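PDB 1N5V: ActVA-Orf6 monooxygenase from Streptomyces coelicolor, which probably acts as a cofactor-independent monooxygenase that oxidises a polyketide phenol to a quinone during biosynthesis of the antibiotic actinorhodin. Local coordinates for residues A12-P17 and V59-Q64; V8-V13 and E66-Y71. All blocks are in the same frame, centred on the assembly; numbering follows the deposited sequence.

Interaction 1 of 2, residues A12-P17 and V59-Q64; sequences AVVTFP and VVNYAQ. With NOM (7-hydroxy-5-methyl-3,3a,5,11b-tetrahydro-1,4-dioxa-cyclopenta[a]anthracene-2,6,11-trione), chain C.
Val14 and Asn61 form the middle of an antiparallel strand pair, bonded backbone to backbone in both directions (Asn61 N to Val14 O, 2.8 Å). Ala12 with Ala63 and Phe16 with Val59 repeat this two-bond pattern on either side, giving six hydrogen bonds in all. Between them, Val13 with Tyr62 and Thr15 with Val60 are non-hydrogen-bonded pairs.

Phe16 can be traced outward from the backbone. Its CB lies 4.4 Å from CB of Val59 across the strands. With CG beside the backbone N (chi1 -64°), the ring turns back along its own strand toward the ligand, while CD1 stays within 3.6 Å of Val59 O. That oxygen, which already accepts the bond from Phe16 N, sits at the ring edge and in its plane. At the far end of the ring, CZ reaches 3.9 Å from O6 of the ligand NOM, again near the ring plane.

These are the two central strands of the ferredoxin-like sheet of a dimeric alpha/beta barrel. The face carrying Ala12, Val14, Phe16, Val59, Asn61 and Ala63 is turned to the ligand and to helix 21-31, whose Leu27 packs on Phe16 and Val59. Val14 presses CG2 against C8 of NOM at 3.7 Å. Asn61 extends with CG anti to its backbone N (chi1 175°), which places ND2 over the face of the ligand's phenolic ring, 3.3 Å from NOM C2.

On the reverse face, Val13 spreads its branches: CG1 meets CG1 of Val60 at 3.9 Å, while CG2 approaches CD1 of Tyr62 obliquely. This face turns to the second subunit, where the Tyr62 ring stacks on Tyr62 of that chain, and Tyr62 OH is hydrogen-bonded to NE2 of His51 of the second subunit.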
loop_
_atom_site.group_PDB
_atom_site.type_symbol
_atom_site.label_atom_id
_atom_site.label_comp_id
_atom_site.label_asym_id
_atom_site.label_seq_id
_atom_site.Cartn_x
_atom_site.Cartn_y
_atom_site.Cartn_z
ATOM N N ALA A 12 -0.419 0.890 7.853
ATOM C CA ALA A 12 -0.417 2.349 7.743
ATOM C C ALA A 12 0.152 2.666 6.351
ATOM O O ALA A 12 1.229 2.246 5.920
ATOM C CB ALA A 12 0.443 2.969 8.846
ATOM N N VAL A 13 -0.597 3.405 5.571
ATOM C CA VAL A 13 -0.199 3.855 4.241
ATOM C C VAL A 13 -0.016 5.357 4.397
ATOM O O VAL A 13 -0.976 6.074 4.636
ATOM C CB VAL A 13 -1.286 3.546 3.212
ATOM C CG1 VAL A 13 -0.885 4.144 1.875
ATOM C CG2 VAL A 13 -1.517 2.045 3.132
ATOM N N VAL A 14 1.201 5.819 4.308
ATOM C CA VAL A 14 1.589 7.183 4.562
ATOM C C VAL A 14 2.118 7.779 3.260
ATOM O O VAL A 14 3.178 7.392 2.798
ATOM C CB VAL A 14 2.690 7.282 5.644
ATOM C CG1 VAL A 14 2.977 8.727 6.012
ATOM C CG2 VAL A 14 2.320 6.536 6.932
ATOM N N THR A 15 1.453 8.807 2.811
ATOM C CA THR A 15 1.737 9.588 1.639
ATOM C C THR A 15 2.358 10.950 1.896
ATOM O O THR A 15 1.711 11.769 2.563
ATOM C CB THR A 15 0.425 9.846 0.859
ATOM O OG1 THR A 15 -0.060 8.536 0.509
ATOM C CG2 THR A 15 0.682 10.580 -0.449
ATOM N N PHE A 16 3.554 11.173 1.371
ATOM C CA PHE A 16 4.252 12.443 1.545
ATOM C C PHE A 16 4.255 13.253 0.242
ATOM O O PHE A 16 4.875 12.811 -0.735
ATOM C CB PHE A 16 5.748 12.203 1.868
ATOM C CG PHE A 16 6.045 11.494 3.158
ATOM C CD1 PHE A 16 5.963 10.100 3.199
ATOM C CD2 PHE A 16 6.444 12.172 4.293
ATOM C CE1 PHE A 16 6.176 9.411 4.383
ATOM C CE2 PHE A 16 6.696 11.476 5.484
ATOM C CZ PHE A 16 6.544 10.100 5.533
ATOM N N PRO A 17 3.672 14.438 0.253
ATOM C CA PRO A 17 3.588 15.323 -0.904
ATOM C C PRO A 17 4.862 16.092 -1.170
ATOM O O PRO A 17 5.402 16.764 -0.300
ATOM C CB PRO A 17 2.390 16.228 -0.585
ATOM C CG PRO A 17 2.438 16.333 0.910
ATOM C CD PRO A 17 2.948 15.008 1.420
ATOM N N VAL A 59 5.800 10.402 -2.253
ATOM C CA VAL A 59 6.487 9.229 -1.745
ATOM C C VAL A 59 5.492 8.529 -0.830
ATOM O O VAL A 59 4.821 9.219 -0.076
ATOM C CB VAL A 59 7.804 9.495 -0.993
ATOM C CG1 VAL A 59 8.274 8.232 -0.260
ATOM C CG2 VAL A 59 8.833 9.942 -2.002
ATOM N N VAL A 60 5.233 7.260 -1.007
ATOM C CA VAL A 60 4.248 6.512 -0.238
ATOM C C VAL A 60 4.910 5.401 0.561
ATOM O O VAL A 60 5.671 4.593 0.020
ATOM C CB VAL A 60 3.227 5.878 -1.180
ATOM C CG1 VAL A 60 2.207 5.057 -0.371
ATOM C CG2 VAL A 60 2.479 6.925 -2.011
ATOM N N ASN A 61 4.679 5.291 1.834
ATOM C CA ASN A 61 5.195 4.232 2.703
ATOM C C ASN A 61 4.023 3.255 2.967
ATOM O O ASN A 61 3.021 3.725 3.453
ATOM C CB ASN A 61 5.572 4.861 4.057
ATOM C CG ASN A 61 6.010 3.906 5.146
ATOM O OD1 ASN A 61 6.349 2.772 4.917
ATOM N ND2 ASN A 61 6.172 4.293 6.414
ATOM N N TYR A 62 4.108 1.991 2.684
ATOM C CA TYR A 62 3.212 0.906 2.991
ATOM C C TYR A 62 3.884 0.172 4.153
ATOM O O TYR A 62 4.979 -0.364 3.921
ATOM C CB TYR A 62 3.056 -0.084 1.829
ATOM C CG TYR A 62 2.129 -1.240 2.091
ATOM C CD1 TYR A 62 0.752 -1.074 2.050
ATOM C CD2 TYR A 62 2.626 -2.504 2.399
ATOM C CE1 TYR A 62 -0.163 -2.131 2.309
ATOM C CE2 TYR A 62 1.769 -3.561 2.686
ATOM C CZ TYR A 62 0.399 -3.343 2.633
ATOM O OH TYR A 62 -0.429 -4.381 2.945
ATOM N N ALA A 63 3.400 0.385 5.358
ATOM C CA ALA A 63 4.003 -0.127 6.572
ATOM C C ALA A 63 3.161 -1.236 7.193
ATOM O O ALA A 63 1.916 -1.175 7.329
ATOM C CB ALA A 63 4.223 1.037 7.510
ATOM N N GLN A 64 3.793 -2.334 7.534
ATOM C CA GLN A 64 3.129 -3.528 8.076
ATOM C C GLN A 64 3.464 -3.691 9.557
ATOM O O GLN A 64 4.627 -3.513 9.918
ATOM C CB GLN A 64 3.668 -4.779 7.360
ATOM C CG GLN A 64 3.198 -5.062 5.959
ATOM C CD GLN A 64 3.940 -6.224 5.299
ATOM O OE1 GLN A 64 5.145 -6.453 5.548
ATOM N NE2 GLN A 64 3.296 -6.988 4.416
HETATM C C1 NOM C . 7.464 3.297 9.464
HETATM C C2 NOM C . 7.496 4.678 9.383
HETATM C C3 NOM C . 6.338 5.398 9.656
HETATM C C4 NOM C . 5.133 4.781 10.020
HETATM C C5 NOM C . 5.139 3.389 10.101
HETATM C C6 NOM C . 6.294 2.656 9.844
HETATM C C10 NOM C . 6.342 6.826 9.569
HETATM C C9 NOM C . 5.164 7.593 9.845
HETATM C C8 NOM C . 3.949 6.985 10.217
HETATM C C7 NOM C . 3.949 5.544 10.304
HETATM O O3 NOM C . 2.890 5.030 10.620
HETATM O O4 NOM C . 7.347 7.459 9.255
HETATM O O2 NOM C . 3.977 2.725 10.425
HETATM C C13 NOM C . 5.268 8.980 9.739
HETATM C C14 NOM C . 3.909 9.718 9.659
HETATM O O1 NOM C . 2.851 9.185 10.385
HETATM C C11 NOM C . 2.841 7.769 10.470
HETATM C C12 NOM C . 1.430 7.240 10.469
HETATM C C15 NOM C . 4.173 11.198 9.821
HETATM C C16 NOM C . 5.687 11.303 9.490
HETATM O O5 NOM C . 6.174 12.437 9.363
HETATM O O6 NOM C . 6.335 10.254 9.378
#

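Interaction 2 of 2, residues V8-V13 and E66-Y71; sequences VGFVAV and ESEQAY. With NOM (7-hydroxy-5-methyl-3,3a,5,11b-tetrahydro-1,4-dioxa-cyclopenta[a]anthracene-2,6,11-trione), chain C.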
loop_
_atom_site.group_PDB
_atom_site.type_symbol
_atom_site.label_atom_id
_atom_site.label_comp_id
_atom_site.label_asym_id
_atom_site.label_seq_id
_atom_site.Cartn_x
_atom_site.Cartn_y
_atom_site.Cartn_z
ATOM N N VAL A 8 0.248 -10.115 9.690
ATOM C CA VAL A 8 0.034 -8.700 9.422
ATOM C C VAL A 8 -1.346 -8.291 9.958
ATOM O O VAL A 8 -2.403 -8.475 9.378
ATOM C CB VAL A 8 0.188 -8.324 7.934
ATOM C CG1 VAL A 8 -0.095 -6.846 7.718
ATOM C CG2 VAL A 8 1.594 -8.640 7.418
ATOM N N GLY A 9 -1.360 -7.584 11.103
ATOM C CA GLY A 9 -2.657 -7.200 11.682
ATOM C C GLY A 9 -3.007 -5.741 11.424
ATOM O O GLY A 9 -4.131 -5.368 11.680
ATOM N N PHE A 10 -2.074 -4.924 10.949
ATOM C CA PHE A 10 -2.349 -3.516 10.828
ATOM C C PHE A 10 -1.378 -2.904 9.840
ATOM O O PHE A 10 -0.200 -3.191 9.866
ATOM C CB PHE A 10 -2.243 -2.862 12.208
ATOM C CG PHE A 10 -2.604 -1.410 12.327
ATOM C CD1 PHE A 10 -3.920 -1.018 12.509
ATOM C CD2 PHE A 10 -1.625 -0.433 12.273
ATOM C CE1 PHE A 10 -4.262 0.320 12.598
ATOM C CE2 PHE A 10 -1.971 0.904 12.376
ATOM C CZ PHE A 10 -3.279 1.294 12.588
ATOM N N VAL A 11 -1.910 -2.033 9.007
ATOM C CA VAL A 11 -1.219 -1.353 7.946
ATOM C C VAL A 11 -1.480 0.132 8.035
ATOM O O VAL A 11 -2.585 0.658 8.162
ATOM C CB VAL A 11 -1.682 -1.934 6.583
ATOM C CG1 VAL A 11 -1.150 -1.140 5.378
ATOM C CG2 VAL A 11 -1.268 -3.395 6.421
ATOM N N ALA A 12 -0.419 0.890 7.853
ATOM C CA ALA A 12 -0.417 2.349 7.743
ATOM C C ALA A 12 0.152 2.666 6.351
ATOM O O ALA A 12 1.229 2.246 5.920
ATOM C CB ALA A 12 0.443 2.969 8.846
ATOM N N VAL A 13 -0.597 3.405 5.571
ATOM C CA VAL A 13 -0.199 3.855 4.241
ATOM C C VAL A 13 -0.016 5.357 4.397
ATOM O O VAL A 13 -0.976 6.074 4.636
ATOM C CB VAL A 13 -1.286 3.546 3.212
ATOM C CG1 VAL A 13 -0.885 4.144 1.875
ATOM C CG2 VAL A 13 -1.517 2.045 3.132
ATOM N N GLU A 66 2.182 -5.871 13.400
ATOM C CA GLU A 66 1.464 -7.099 13.771
ATOM C C GLU A 66 0.061 -6.782 14.278
ATOM O O GLU A 66 -0.902 -7.528 14.048
ATOM C CB GLU A 66 2.233 -7.964 14.719
ATOM C CG GLU A 66 3.627 -8.434 14.369
ATOM C CD GLU A 66 4.159 -9.466 15.356
ATOM O OE1 GLU A 66 3.635 -9.541 16.502
ATOM O OE2 GLU A 66 5.088 -10.245 15.024
ATOM N N SER A 67 -0.115 -5.624 14.880
ATOM C CA SER A 67 -1.399 -5.205 15.414
ATOM C C SER A 67 -1.344 -3.699 15.623
ATOM O O SER A 67 -0.258 -3.077 15.637
ATOM C CB SER A 67 -1.669 -5.952 16.745
ATOM O OG SER A 67 -0.776 -5.458 17.728
ATOM N N GLU A 68 -2.525 -3.163 15.900
ATOM C CA GLU A 68 -2.635 -1.736 16.223
ATOM C C GLU A 68 -1.995 -1.409 17.550
ATOM O O GLU A 68 -1.386 -0.327 17.815
ATOM C CB GLU A 68 -4.153 -1.378 16.245
ATOM C CG GLU A 68 -4.355 0.111 16.379
ATOM C CD GLU A 68 -5.785 0.613 16.544
ATOM O OE1 GLU A 68 -6.794 0.023 16.102
ATOM O OE2 GLU A 68 -5.922 1.685 17.167
ATOM N N GLN A 69 -2.191 -2.341 18.514
ATOM C CA GLN A 69 -1.589 -2.052 19.852
ATOM C C GLN A 69 -0.072 -1.940 19.723
ATOM O O GLN A 69 0.556 -1.063 20.300
ATOM C CB GLN A 69 -1.921 -3.083 20.928
ATOM C CG GLN A 69 -1.255 -2.625 22.242
ATOM C CD GLN A 69 -1.326 -3.607 23.377
ATOM O OE1 GLN A 69 -1.545 -3.224 24.547
ATOM N NE2 GLN A 69 -1.174 -4.875 23.054
ATOM N N ALA A 70 0.524 -2.887 18.992
ATOM C CA ALA A 70 1.987 -2.880 18.782
ATOM C C ALA A 70 2.381 -1.584 18.131
ATOM O O ALA A 70 3.293 -0.888 18.601
ATOM C CB ALA A 70 2.371 -4.103 17.983
ATOM N N TYR A 71 1.621 -1.122 17.140
ATOM C CA TYR A 71 1.874 0.163 16.497
ATOM C C TYR A 71 1.735 1.331 17.471
ATOM O O TYR A 71 2.503 2.322 17.454
ATOM C CB TYR A 71 0.868 0.364 15.353
ATOM C CG TYR A 71 0.906 1.746 14.711
ATOM C CD1 TYR A 71 1.865 1.958 13.722
ATOM C CD2 TYR A 71 0.066 2.803 15.069
ATOM C CE1 TYR A 71 2.008 3.169 13.092
ATOM C CE2 TYR A 71 0.174 4.041 14.428
ATOM C CZ TYR A 71 1.133 4.193 13.448
ATOM O OH TYR A 71 1.343 5.365 12.744
HETATM C C1 NOM C . 7.464 3.297 9.464
HETATM C C2 NOM C . 7.496 4.678 9.383
HETATM C C3 NOM C . 6.338 5.398 9.656
HETATM C C4 NOM C . 5.133 4.781 10.020
HETATM C C5 NOM C . 5.139 3.389 10.101
HETATM C C6 NOM C . 6.294 2.656 9.844
HETATM C C10 NOM C . 6.342 6.826 9.569
HETATM C C9 NOM C . 5.164 7.593 9.845
HETATM C C8 NOM C . 3.949 6.985 10.217
HETATM C C7 NOM C . 3.949 5.544 10.304
HETATM O O3 NOM C . 2.890 5.030 10.620
HETATM O O4 NOM C . 7.347 7.459 9.255
HETATM O O2 NOM C . 3.977 2.725 10.425
HETATM C C13 NOM C . 5.268 8.980 9.739
HETATM C C14 NOM C . 3.909 9.718 9.659
HETATM O O1 NOM C . 2.851 9.185 10.385
HETATM C C11 NOM C . 2.841 7.769 10.470
HETATM C C12 NOM C . 1.430 7.240 10.469
HETATM C C15 NOM C . 4.173 11.198 9.821
HETATM C C16 NOM C . 5.687 11.303 9.490
HETATM O O5 NOM C . 6.174 12.437 9.363
HETATM O O6 NOM C . 6.335 10.254 9.378
#
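A classic beta bulge, Gly9 and Phe10 opposite Trp65, opens strand 10-17 and brings Phe10 against Glu68 and Tyr71 in the first turn of helix 68-76. Ser67 is the N-cap of that helix: its OG accepts from Ala70 N at 3.1 Å, and its carbonyl oxygen takes the first helical bond, from Tyr71 N. Just before it, Glu66 O lies 3.0 Å from Gly9 CA in a CA-H...O contact, so the two backbones run very close where Gly9 has no side chain.

Phe10 carries most of the packing. With CG anti to the backbone N (chi1 -175°), the ring projects from the strand toward the helix. Glu68 CA sits over one face, 4.2 Å from the ring centroid, a CH-pi contact. The Glu68 chain follows the same face outward, CG standing above Phe10 CE1 at 3.8 Å, and its carboxylate goes on beyond the rim to a salt bridge with Arg72. Thr54 of the second subunit also packs on Phe10.

The ring of Tyr71 is inclined to that of Phe10, their planes 42° apart, and receives Phe10 CE2 over one face, 3.8 Å from its CG. Trp65 meets Tyr71 edge-to-face, and both residues hydrogen-bond to the ligand. NOM O3 approaches the Tyr71 ring edge in its plane, accepting a 2.6 Å hydrogen bond from Tyr71 OH.

From the N terminus, the chain enters strand 10-17 through the bulge of interaction 2 and runs straight on into interaction 1, the two sharing Ala12 and Val13. It then makes helix 21-31 and strand 45-53 before returning as strand 58-65, where interaction 1 closes a loop with 41 residues between its segments. A few residues later helix 68-76 begins, and interaction 2 closes a wider loop around the first, so the contacts nest. Interaction 1 ties the two central strands together; interaction 2 packs the start of helix 68-76 on the start of strand 10-17. With centres 13 Å apart, they contribute the sheet face and helical Tyr71 to one ligand pocket.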